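Flagellar hook protein FlgE (Caulobacter crescentus CB15, PDB 5AY6) probably builds the flagellar hook, the universal joint of the bacterial flagellum, this chain being a 32 kDa fragment that carries its D2 and third-domain regions. Local coordinates at residues A[185-190]-A[196-201]; A[11-16]-A[165-170]; A[109-114]-A[120-125]; A[69-74]-A[126-131]; A[253-256]-A[261-264]. All coordinates share one frame; numbering follows the deposited sequence.

Interaction 1. Residues A[185-190]-A[196-201]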
# COMPACT_ATOMS: atom_id res chain seq x y z
N LEU A 185 5.19 12.54 -5.02
CA LEU A 185 5.29 11.09 -4.98
C LEU A 185 5.51 10.67 -3.53
O LEU A 185 6.57 10.93 -2.95
CB LEU A 185 6.44 10.60 -5.86
CG LEU A 185 6.78 9.11 -5.81
CD1 LEU A 185 5.59 8.25 -6.20
CD2 LEU A 185 7.99 8.80 -6.70
N SER A 186 4.49 10.04 -2.94
CA SER A 186 4.52 9.66 -1.53
C SER A 186 4.67 8.16 -1.41
O SER A 186 3.99 7.40 -2.10
CB SER A 186 3.24 10.12 -0.82
OG SER A 186 3.12 11.53 -0.87
N MET A 187 5.58 7.72 -0.55
CA MET A 187 5.91 6.31 -0.48
C MET A 187 6.06 5.78 0.94
O MET A 187 6.48 6.48 1.86
CB MET A 187 7.19 6.04 -1.27
CG MET A 187 6.98 6.01 -2.78
SD MET A 187 8.52 6.12 -3.69
CE MET A 187 9.10 7.73 -3.15
N LEU A 188 5.69 4.51 1.09
CA LEU A 188 5.81 3.78 2.35
C LEU A 188 6.56 2.49 2.07
O LEU A 188 6.31 1.84 1.06
CB LEU A 188 4.44 3.46 2.94
CG LEU A 188 3.64 4.56 3.63
CD1 LEU A 188 2.17 4.17 3.67
CD2 LEU A 188 4.17 4.78 5.04
N LYS A 189 7.47 2.12 2.96
CA LYS A 189 8.08 0.80 2.88
C LYS A 189 6.99 -0.26 3.03
O LYS A 189 6.22 -0.23 3.99
CB LYS A 189 9.15 0.61 3.95
CG LYS A 189 9.90 -0.71 3.84
CD LYS A 189 10.77 -0.74 2.60
CE LYS A 189 11.33 -2.12 2.33
NZ LYS A 189 10.27 -3.05 1.85
N GLY A 190 6.93 -1.19 2.08
CA GLY A 190 5.96 -2.27 2.14
C GLY A 190 6.51 -3.45 2.92
O GLY A 190 7.69 -3.49 3.25
N TRP A 196 7.71 -1.20 -1.99
CA TRP A 196 7.20 0.04 -1.42
C TRP A 196 5.77 0.31 -1.92
O TRP A 196 5.43 -0.07 -3.04
CB TRP A 196 8.11 1.22 -1.78
CG TRP A 196 9.50 1.13 -1.19
CD1 TRP A 196 10.47 0.21 -1.50
CD2 TRP A 196 10.07 1.99 -0.19
NE1 TRP A 196 11.60 0.45 -0.76
CE2 TRP A 196 11.39 1.53 0.05
CE3 TRP A 196 9.60 3.10 0.51
CZ2 TRP A 196 12.23 2.15 0.97
CZ3 TRP A 196 10.44 3.72 1.42
CH2 TRP A 196 11.74 3.24 1.65
N TYR A 197 4.95 0.93 -1.09
CA TYR A 197 3.62 1.38 -1.51
C TYR A 197 3.70 2.85 -1.90
O TYR A 197 4.23 3.66 -1.13
CB TYR A 197 2.58 1.18 -0.40
CG TYR A 197 2.34 -0.26 -0.01
CD1 TYR A 197 2.68 -1.30 -0.86
CD2 TYR A 197 1.77 -0.59 1.22
CE1 TYR A 197 2.46 -2.62 -0.51
CE2 TYR A 197 1.55 -1.90 1.58
CZ TYR A 197 1.89 -2.91 0.71
OH TYR A 197 1.67 -4.23 1.06
N ALA A 198 3.21 3.18 -3.08
CA ALA A 198 3.38 4.53 -3.61
C ALA A 198 2.07 5.19 -4.01
O ALA A 198 1.12 4.52 -4.42
CB ALA A 198 4.33 4.51 -4.80
N GLU A 199 2.02 6.51 -3.87
CA GLU A 199 0.92 7.30 -4.40
C GLU A 199 1.46 8.52 -5.12
O GLU A 199 2.44 9.13 -4.69
CB GLU A 199 -0.04 7.74 -3.29
CG GLU A 199 -0.65 6.60 -2.50
CD GLU A 199 -1.44 7.05 -1.28
OE1 GLU A 199 -2.07 8.13 -1.32
OE2 GLU A 199 -1.41 6.32 -0.28
N LEU A 200 0.83 8.86 -6.24
CA LEU A 200 1.03 10.15 -6.86
C LEU A 200 -0.16 11.02 -6.47
O LEU A 200 -1.29 10.54 -6.46
CB LEU A 200 1.16 10.03 -8.38
CG LEU A 200 2.52 9.53 -8.87
CD1 LEU A 200 2.45 9.16 -10.34
CD2 LEU A 200 3.58 10.59 -8.63
N ARG A 201 0.09 12.28 -6.14
CA ARG A 201 -0.98 13.14 -5.66
C ARG A 201 -0.71 14.60 -5.96
O ARG A 201 0.43 15.07 -5.89
CB ARG A 201 -1.18 12.95 -4.15
CG ARG A 201 0.06 13.29 -3.31
CD ARG A 201 -0.12 12.93 -1.83
NE ARG A 201 1.00 13.41 -1.02
CZ ARG A 201 1.12 14.65 -0.58
NH1 ARG A 201 0.19 15.55 -0.88
NH2 ARG A 201 2.16 15.01 0.16
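K189 lies over one face of the W196 indole at the turn end of an antiparallel hairpin, crossing it at about a right angle. A bend at chi2 lays K189 CD over the ring, 3.8 Å from the centroid of the W196 five-membered ring, in a CH-pi contact. A second bend at chi4 brings K189 NZ to 4.9 Å from that W196 centroid as a cation-pi partner; the ammonium also bonds to the carbonyls of G190 and Q195. Were W196 an alanine, the K189 chain would probably lose its aromatic platform and a gap would open beside M187. Four backbone bonds join S186 to E199 and L188 to Y197. On the face shared by L185, M187, A198 and L200, the M187 CG to A198 CB contact of 3.7 Å is close, and L185 CD1 meets L200 CD2 at 3.9 Å. On the other face the L188 and Y197 pair is looser, no nearer through side chains than CB to CB, 4.5 Å, but M152 and Y145 pack on L188, so this side is not open to solvent. The Y197 hydroxyl bonds to S54, and G190 CA lies over the centre of the Y197 ring. At the far end R201 NE donates to S186 OG over 2.8 Å at 163°, the oxygen near the guanidinium plane, while E168 takes a salt bridge from R201 and a hydrogen bond from S186. Y145, M152 N, S153 and Q214 hold the E199 carboxylate. Buried polar groups are mostly paired, the partnerless indole NE1 excepted, and E168 probably balances the R201 charge.

Interaction 2. Residues A[11-16]-A[165-170]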
# COMPACT_ATOMS: atom_id res chain seq x y z
N ALA A 11 16.54 10.08 -6.99
CA ALA A 11 16.43 9.95 -5.54
C ALA A 11 16.71 8.53 -5.08
O ALA A 11 16.55 7.57 -5.84
CB ALA A 11 15.06 10.39 -5.08
N ASN A 12 17.12 8.40 -3.82
CA ASN A 12 17.31 7.08 -3.24
C ASN A 12 16.35 6.84 -2.08
O ASN A 12 16.11 7.74 -1.28
CB ASN A 12 18.75 6.88 -2.77
CG ASN A 12 18.98 5.50 -2.21
OD1 ASN A 12 18.97 4.51 -2.95
ND2 ASN A 12 19.18 5.41 -0.90
N LEU A 13 15.81 5.63 -2.02
CA LEU A 13 15.02 5.20 -0.88
C LEU A 13 15.85 4.22 -0.06
O LEU A 13 16.32 3.23 -0.60
CB LEU A 13 13.72 4.55 -1.34
CG LEU A 13 12.83 5.35 -2.29
CD1 LEU A 13 11.76 4.45 -2.89
CD2 LEU A 13 12.19 6.52 -1.56
N ARG A 14 16.04 4.49 1.23
CA ARG A 14 16.87 3.61 2.04
C ARG A 14 16.29 2.21 2.11
O ARG A 14 15.18 2.02 2.58
CB ARG A 14 17.06 4.16 3.45
CG ARG A 14 17.99 3.27 4.26
CD ARG A 14 18.45 3.90 5.56
NE ARG A 14 19.36 3.01 6.27
CZ ARG A 14 19.78 3.18 7.52
NH1 ARG A 14 19.37 4.23 8.22
NH2 ARG A 14 20.61 2.30 8.07
N SER A 15 17.06 1.23 1.65
CA SER A 15 16.55 -0.15 1.56
C SER A 15 16.23 -0.74 2.94
O SER A 15 15.35 -1.60 3.05
CB SER A 15 17.55 -1.04 0.83
OG SER A 15 18.72 -1.23 1.61
N GLU A 16 16.93 -0.27 3.97
CA GLU A 16 16.73 -0.78 5.33
C GLU A 16 15.66 -0.02 6.11
O GLU A 16 15.46 -0.29 7.29
CB GLU A 16 18.03 -0.73 6.14
CG GLU A 16 19.14 -1.66 5.68
CD GLU A 16 20.37 -1.59 6.58
OE1 GLU A 16 20.45 -0.68 7.44
OE2 GLU A 16 21.29 -2.41 6.38
N PRO A 165 3.71 9.38 5.17
CA PRO A 165 4.67 8.66 4.31
C PRO A 165 6.03 8.46 4.97
O PRO A 165 6.38 9.22 5.88
CB PRO A 165 4.80 9.59 3.08
CG PRO A 165 3.62 10.49 3.14
CD PRO A 165 3.33 10.67 4.60
N ASP A 166 6.78 7.46 4.52
CA ASP A 166 8.18 7.28 4.93
C ASP A 166 9.09 8.23 4.16
O ASP A 166 10.13 8.64 4.66
CB ASP A 166 8.64 5.84 4.69
CG ASP A 166 8.06 4.87 5.68
OD1 ASP A 166 7.80 5.28 6.83
OD2 ASP A 166 7.85 3.70 5.30
N PHE A 167 8.69 8.55 2.94
CA PHE A 167 9.47 9.47 2.13
C PHE A 167 8.63 10.08 1.02
O PHE A 167 7.69 9.45 0.53
CB PHE A 167 10.69 8.77 1.54
CG PHE A 167 11.75 9.72 1.05
CD1 PHE A 167 12.36 10.62 1.92
CD2 PHE A 167 12.14 9.73 -0.28
CE1 PHE A 167 13.34 11.49 1.47
CE2 PHE A 167 13.11 10.60 -0.74
CZ PHE A 167 13.71 11.49 0.14
N GLU A 168 8.97 11.30 0.64
CA GLU A 168 8.26 11.99 -0.42
C GLU A 168 9.22 12.68 -1.38
O GLU A 168 10.29 13.17 -0.99
CB GLU A 168 7.30 13.03 0.16
CG GLU A 168 6.17 12.45 0.99
CD GLU A 168 5.11 13.48 1.32
OE1 GLU A 168 5.47 14.61 1.73
OE2 GLU A 168 3.91 13.17 1.15
N VAL A 169 8.83 12.70 -2.65
CA VAL A 169 9.52 13.49 -3.66
C VAL A 169 8.56 14.51 -4.24
O VAL A 169 7.55 14.14 -4.82
CB VAL A 169 10.07 12.60 -4.80
CG1 VAL A 169 10.75 13.46 -5.85
CG2 VAL A 169 11.02 11.57 -4.24
N GLN A 170 8.84 15.80 -4.05
CA GLN A 170 7.97 16.83 -4.60
C GLN A 170 8.33 17.13 -6.04
O GLN A 170 9.50 17.27 -6.39
CB GLN A 170 8.03 18.11 -3.76
CG GLN A 170 7.42 17.97 -2.37
CD GLN A 170 7.00 19.31 -1.79
OE1 GLN A 170 7.47 20.37 -2.21
NE2 GLN A 170 6.08 19.27 -0.82
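The F167 ring is the flat group of this contact, and L13 CD2 comes to it obliquely, 3.5 Å from F167 CD2. L13 CD2 also lies 4.1 Å from F167 CB, so it nestles where the ring joins its stem. Farther out along the ring, N12 O stands 4.2 Å from F167 CE2, a packing distance. With CG anti to the backbone N (chi1 -163°), F167 sends its ring toward the 11-16 segment, and L13 slants across to meet it. Two residues further along, A11 CB and V169 CG2 touch at 4.3 Å, extending the apolar seam. No hydrogen bond crosses between the segments, whose backbones stay well apart: the CA atoms of L13 and F167 are 7.6 Å from each other. V299 and V302 of strand 298-304 also pack on this seam, V299 against both F167 and V169, while L13 reaches M187. On the strand 6-12 side, N12 is tied through OD1 to T291 and Y293. D166 and F167 both face M187 in a classic beta bulge, at the start of the strand that carries F167 and V169. This is consistent with two beta sheets packed face to face, as in a beta sandwich, strand 6-12 belonging to one and strand 167-174 being an outermost strand of the other.

Interaction 3. Residues A[109-114]-A[120-125]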
# COMPACT_ATOMS: atom_id res chain seq x y z
N MET A 109 -10.35 -22.49 7.87
CA MET A 109 -11.19 -21.51 8.55
C MET A 109 -10.94 -21.48 10.06
O MET A 109 -11.28 -20.52 10.73
CB MET A 109 -12.68 -21.79 8.29
CG MET A 109 -13.09 -21.65 6.84
SD MET A 109 -12.84 -19.98 6.19
CE MET A 109 -13.89 -19.03 7.30
N THR A 110 -10.33 -22.54 10.59
CA THR A 110 -10.19 -22.67 12.04
C THR A 110 -8.74 -22.78 12.53
O THR A 110 -8.45 -22.47 13.69
CB THR A 110 -10.98 -23.88 12.57
OG1 THR A 110 -10.61 -25.05 11.82
CG2 THR A 110 -12.48 -23.65 12.43
N THR A 111 -7.84 -23.25 11.67
CA THR A 111 -6.46 -23.47 12.07
C THR A 111 -5.42 -22.97 11.06
O THR A 111 -5.76 -22.57 9.95
CB THR A 111 -6.17 -24.98 12.30
OG1 THR A 111 -6.27 -25.69 11.06
CG2 THR A 111 -7.13 -25.58 13.32
N THR A 112 -4.16 -22.99 11.49
CA THR A 112 -3.04 -22.95 10.56
C THR A 112 -2.03 -24.01 10.98
O THR A 112 -1.87 -24.29 12.17
CB THR A 112 -2.33 -21.58 10.52
OG1 THR A 112 -1.27 -21.62 9.55
CG2 THR A 112 -1.73 -21.22 11.88
N ARG A 113 -1.36 -24.61 10.00
CA ARG A 113 -0.23 -25.48 10.30
C ARG A 113 0.92 -24.60 10.80
O ARG A 113 1.03 -23.44 10.39
CB ARG A 113 0.20 -26.29 9.08
CG ARG A 113 -0.84 -27.30 8.61
CD ARG A 113 -0.30 -28.23 7.52
NE ARG A 113 -0.15 -27.57 6.23
CZ ARG A 113 0.22 -28.19 5.11
NH1 ARG A 113 0.47 -29.50 5.13
NH2 ARG A 113 0.33 -27.52 3.97
N ILE A 114 1.76 -25.14 11.68
CA ILE A 114 2.94 -24.40 12.13
C ILE A 114 4.23 -25.14 11.77
O ILE A 114 5.33 -24.63 12.00
CB ILE A 114 2.91 -24.14 13.65
CG1 ILE A 114 2.86 -25.46 14.43
CG2 ILE A 114 1.72 -23.26 14.02
CD1 ILE A 114 2.85 -25.29 15.93
N THR A 120 -0.90 -28.06 14.24
CA THR A 120 -1.68 -26.85 14.03
C THR A 120 -1.90 -26.06 15.31
O THR A 120 -1.73 -26.58 16.42
CB THR A 120 -3.07 -27.16 13.41
OG1 THR A 120 -3.82 -28.01 14.30
CG2 THR A 120 -2.92 -27.83 12.06
N VAL A 121 -2.24 -24.78 15.16
CA VAL A 121 -2.79 -23.99 16.25
C VAL A 121 -4.12 -23.41 15.81
O VAL A 121 -4.40 -23.32 14.61
CB VAL A 121 -1.84 -22.85 16.70
CG1 VAL A 121 -0.51 -23.42 17.19
CG2 VAL A 121 -1.62 -21.86 15.56
N ASN A 122 -4.95 -23.03 16.77
CA ASN A 122 -6.25 -22.45 16.46
C ASN A 122 -6.14 -20.96 16.14
O ASN A 122 -5.53 -20.20 16.89
CB ASN A 122 -7.22 -22.67 17.62
CG ASN A 122 -7.53 -24.14 17.84
OD1 ASN A 122 -7.45 -24.94 16.91
ND2 ASN A 122 -7.87 -24.49 19.07
N LEU A 123 -6.74 -20.56 15.01
CA LEU A 123 -6.77 -19.16 14.61
C LEU A 123 -7.37 -18.27 15.70
O LEU A 123 -6.97 -17.11 15.86
CB LEU A 123 -7.56 -18.98 13.31
CG LEU A 123 -7.05 -19.68 12.04
CD1 LEU A 123 -7.92 -19.29 10.86
CD2 LEU A 123 -5.59 -19.33 11.77
N ALA A 124 -8.33 -18.81 16.44
CA ALA A 124 -8.97 -18.07 17.53
C ALA A 124 -7.98 -17.73 18.64
O ALA A 124 -8.07 -16.68 19.28
CB ALA A 124 -10.14 -18.86 18.08
N ASP A 125 -7.02 -18.63 18.89
CA ASP A 125 -6.01 -18.37 19.91
C ASP A 125 -4.99 -17.34 19.42
O ASP A 125 -4.24 -16.77 20.22
CB ASP A 125 -5.29 -19.67 20.29
CG ASP A 125 -6.18 -20.61 21.09
OD1 ASP A 125 -6.95 -20.11 21.94
OD2 ASP A 125 -6.12 -21.84 20.87
O HOH W 1 -9.72 -21.17 15.76
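T112 and V121 lie side by side and point the same way, their CG2 methyls 3.7 Å apart, in a short two-stranded antiparallel hairpin. Their backbones form a hydrogen-bonded pair, each N meeting the other's O. I114 crosses V121 at about a right angle, with CG2 3.9 Å from CG1 of the valine. On the opposite flank T111 CB packs on T120 CB at 3.9 Å, the two side chains slanting across each other. Past the strand, L123 N donates to T110 O over 2.9 Å, approaching from above the carbonyl plane. The same carbonyl takes a proton from a water that in turn accepts from A124 N, so T110 O is gripped twice. L123 CG stands anti to its carbonyl carbon (chi1 -62°), and CD1 reaches M109 O at 3.6 Å. Further out, S41 bonds to the T120 backbone, V121 leans on Y48 and V38, L123 on L92, and R113 makes a salt bridge to D98. Main-chain bonds thus set the register, while the methyls of T112, I114 and V121 supply an apolar face turned toward the larger sheet; the polar or charged T110, T111, N122 and R113 remain at least partly exposed, as suits the outer surface of the third domain.

Interaction 4. Residues A[69-74]-A[126-131]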
# COMPACT_ATOMS: atom_id res chain seq x y z
N VAL A 69 -0.95 -11.69 6.93
CA VAL A 69 -0.69 -12.11 8.31
C VAL A 69 0.62 -12.89 8.43
O VAL A 69 0.87 -13.82 7.66
CB VAL A 69 -1.83 -13.00 8.86
CG1 VAL A 69 -1.49 -13.48 10.27
CG2 VAL A 69 -3.15 -12.25 8.86
N ASP A 70 1.44 -12.50 9.40
CA ASP A 70 2.62 -13.29 9.78
C ASP A 70 2.48 -13.76 11.22
O ASP A 70 2.11 -12.98 12.10
CB ASP A 70 3.91 -12.47 9.64
CG ASP A 70 4.25 -12.16 8.19
OD1 ASP A 70 4.22 -13.09 7.35
OD2 ASP A 70 4.56 -10.99 7.91
N ILE A 71 2.76 -15.04 11.45
CA ILE A 71 2.82 -15.56 12.82
C ILE A 71 4.28 -15.83 13.17
O ILE A 71 4.96 -16.60 12.48
CB ILE A 71 2.01 -16.85 12.99
CG1 ILE A 71 0.62 -16.70 12.37
CG2 ILE A 71 1.90 -17.21 14.47
CD1 ILE A 71 -0.22 -15.63 13.01
N LYS A 72 4.76 -15.20 14.23
CA LYS A 72 6.18 -15.28 14.56
C LYS A 72 6.41 -15.88 15.94
O LYS A 72 5.64 -15.66 16.88
CB LYS A 72 6.82 -13.89 14.48
CG LYS A 72 6.75 -13.25 13.10
CD LYS A 72 7.58 -11.98 13.04
CE LYS A 72 7.53 -11.34 11.66
NZ LYS A 72 8.43 -10.16 11.56
N GLU A 73 7.49 -16.65 16.05
CA GLU A 73 7.92 -17.21 17.32
C GLU A 73 9.41 -16.93 17.50
O GLU A 73 10.23 -17.34 16.69
CB GLU A 73 7.65 -18.71 17.37
CG GLU A 73 7.97 -19.36 18.71
CD GLU A 73 7.57 -20.83 18.75
OE1 GLU A 73 7.64 -21.50 17.70
OE2 GLU A 73 7.18 -21.30 19.84
N ASN A 74 9.74 -16.20 18.57
CA ASN A 74 11.10 -15.72 18.79
C ASN A 74 11.67 -14.99 17.58
O ASN A 74 12.84 -15.15 17.24
CB ASN A 74 12.01 -16.89 19.17
CG ASN A 74 11.47 -17.70 20.32
OD1 ASN A 74 10.87 -17.15 21.25
ND2 ASN A 74 11.68 -19.01 20.28
N LEU A 126 -4.99 -17.09 18.12
CA LEU A 126 -4.12 -16.08 17.53
C LEU A 126 -4.84 -14.75 17.36
O LEU A 126 -4.23 -13.75 16.98
CB LEU A 126 -3.58 -16.55 16.18
CG LEU A 126 -2.76 -17.84 16.19
CD1 LEU A 126 -2.30 -18.18 14.78
CD2 LEU A 126 -1.57 -17.71 17.13
N GLY A 127 -6.14 -14.73 17.64
CA GLY A 127 -6.93 -13.52 17.54
C GLY A 127 -7.39 -13.21 16.12
O GLY A 127 -8.00 -12.17 15.86
N ILE A 128 -7.07 -14.11 15.19
CA ILE A 128 -7.45 -13.94 13.79
C ILE A 128 -8.95 -14.20 13.67
O ILE A 128 -9.63 -13.63 12.81
CB ILE A 128 -6.64 -14.89 12.88
CG1 ILE A 128 -5.17 -14.47 12.89
CG2 ILE A 128 -7.17 -14.87 11.45
CD1 ILE A 128 -4.21 -15.61 12.65
N VAL A 129 -9.45 -15.05 14.55
CA VAL A 129 -10.88 -15.30 14.70
C VAL A 129 -11.26 -14.88 16.11
O VAL A 129 -10.46 -15.03 17.03
CB VAL A 129 -11.23 -16.78 14.42
CG1 VAL A 129 -12.54 -17.18 15.08
CG2 VAL A 129 -11.28 -17.04 12.93
N ASN A 130 -12.46 -14.34 16.29
CA ASN A 130 -12.88 -13.84 17.60
C ASN A 130 -14.12 -14.56 18.11
O ASN A 130 -15.16 -14.57 17.45
CB ASN A 130 -13.13 -12.33 17.52
CG ASN A 130 -13.35 -11.70 18.89
OD1 ASN A 130 -13.25 -12.36 19.92
ND2 ASN A 130 -13.66 -10.40 18.89
N ALA A 131 -14.01 -15.16 19.28
CA ALA A 131 -15.11 -15.92 19.86
C ALA A 131 -16.10 -15.01 20.58
O ALA A 131 -17.27 -15.35 20.75
CB ALA A 131 -14.58 -16.98 20.81
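I71 and I128 reach toward each other tip to tip, their CD1 methyls 4.0 Å apart. L126 comes to the same I71 methyl from another direction, its chain slanting across that of I71, and the L126 CD1 to I71 CD1 contact of 3.7 Å is the shortest of the set. CG1 of I71 lies 4.1 Å from L126 CD1 as well, so the leucine rests along the outer half of the isoleucine. The bend at chi2 (-62°) in I71 helps to place its CD1 between the two partners. I128 is more extended, and its CD1 also meets V69 CG1, 4.2 Å away, again at a slant. Both L126 and I128 start out toward strand 64-73, although they flank G127, whose phi of 82° turns the loop between them. Y48 touches I71 and L126, Y52 touches V69 and I128, and I97 and V83 close on V69 and I128 from strands on the other side of strand 64-73. Between the segments themselves there is no hydrogen bond: the contact is made by four buried aliphatic side chains and depends on shape and on exclusion of water, with the bond from the I128 carbonyl to the Y85 hydroxyl adding a directional tie to the sheet.

Interaction 5. Residues A[253-256]-A[261-264]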
# COMPACT_ATOMS: atom_id res chain seq x y z
N PRO A 253 -17.23 11.72 -21.42
CA PRO A 253 -18.47 11.36 -22.13
C PRO A 253 -19.07 10.07 -21.59
O PRO A 253 -18.34 9.18 -21.18
CB PRO A 253 -18.01 11.18 -23.58
CG PRO A 253 -16.78 12.01 -23.69
CD PRO A 253 -16.10 11.89 -22.35
N THR A 254 -20.40 9.99 -21.59
CA THR A 254 -21.08 8.76 -21.18
C THR A 254 -20.64 7.63 -22.08
O THR A 254 -20.71 7.75 -23.30
CB THR A 254 -22.61 8.91 -21.24
OG1 THR A 254 -23.01 10.04 -20.46
CG2 THR A 254 -23.30 7.65 -20.70
N VAL A 255 -20.17 6.53 -21.49
CA VAL A 255 -19.71 5.40 -22.29
C VAL A 255 -20.85 4.67 -22.99
O VAL A 255 -21.98 4.65 -22.50
CB VAL A 255 -18.93 4.37 -21.43
CG1 VAL A 255 -17.59 4.96 -20.99
CG2 VAL A 255 -19.76 3.92 -20.23
N THR A 256 -20.54 4.09 -24.14
CA THR A 256 -21.46 3.20 -24.85
C THR A 256 -21.23 1.80 -24.32
O THR A 256 -20.10 1.31 -24.32
CB THR A 256 -21.23 3.26 -26.38
OG1 THR A 256 -21.53 4.57 -26.86
CG2 THR A 256 -22.12 2.25 -27.10
N GLN A 261 -17.81 2.80 -17.65
CA GLN A 261 -17.37 4.14 -17.31
C GLN A 261 -16.14 4.09 -16.40
O GLN A 261 -16.21 3.56 -15.30
CB GLN A 261 -18.48 4.93 -16.63
CG GLN A 261 -18.22 6.43 -16.57
CD GLN A 261 -18.46 7.11 -17.90
OE1 GLN A 261 -19.51 6.91 -18.53
NE2 GLN A 261 -17.50 7.91 -18.34
N PRO A 262 -15.01 4.64 -16.87
CA PRO A 262 -13.81 4.66 -16.04
C PRO A 262 -14.03 5.51 -14.80
O PRO A 262 -14.80 6.47 -14.87
CB PRO A 262 -12.76 5.31 -16.95
CG PRO A 262 -13.30 5.16 -18.33
CD PRO A 262 -14.78 5.25 -18.19
N PRO A 263 -13.37 5.17 -13.67
CA PRO A 263 -13.43 6.07 -12.53
C PRO A 263 -13.03 7.46 -12.98
O PRO A 263 -12.17 7.58 -13.86
CB PRO A 263 -12.42 5.48 -11.54
CG PRO A 263 -12.30 4.05 -11.94
CD PRO A 263 -12.46 4.03 -13.43
N THR A 264 -13.67 8.49 -12.45
CA THR A 264 -13.41 9.85 -12.90
C THR A 264 -11.92 10.12 -12.77
O THR A 264 -11.37 10.02 -11.67
CB THR A 264 -14.20 10.88 -12.10
OG1 THR A 264 -15.60 10.60 -12.21
CG2 THR A 264 -13.93 12.27 -12.65
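In the long surface loop between strands 242-245 and 277-291, rich in proline and without regular structure, the side chain of Q261 folds back onto P253 and V255. Its amide does the work of a peptide group, offering a donor and an acceptor to one stretch of main chain. NE2 of Q261 donates to P253 O over 3.2 Å at 166°; the acceptor lies in the amide plane of Q261, but the donor sits above the carbonyl plane of P253. In the other direction V255 N donates to Q261 OE1 over 3.1 Å, tilted from the plane of that amide. Together the two bonds should stop the amide from spinning about chi3. Q261 gets there with CG anti to its backbone N (chi1 -165°) and a bend at chi2 that turns the carboxamide toward the partner chain. V255 packs across it: its CG2 is 3.4 Å from Q261 OE1. A glycine in place of V255 would probably strip the apolar cover from the Q261 amide and let it turn more easily, even with the backbone N still able to bond. The contact lies at the surface, with most of the participating residues exposed, so water could probably compete for both bonds. T254 stands at the margin, with CA near OE1. The other V255 methyl, CG1, closes on the P262 ring at CD, 4.0 Å away.

From the N terminus, interaction 2 closes the widest loop, bringing 11-16 against 165-170 across 148 residues and joining the sheet of strand 6-12 to that of strand 167-174. The third domain lies within that excursion, and inside it interaction 4 joins strand 64-73 to the loop 126-131, with the hairpin of interaction 3 nested in turn between those segments; the two touch, their centres about 8 Å apart. Interaction 1 follows in series as the hairpin 180-189/195-202, in the same sheet as strand 167-174, and touches interaction 2, chiefly through E168. Last, interaction 5 pinches the surface loop before strand 277-291. None of the contacts cross along the chain.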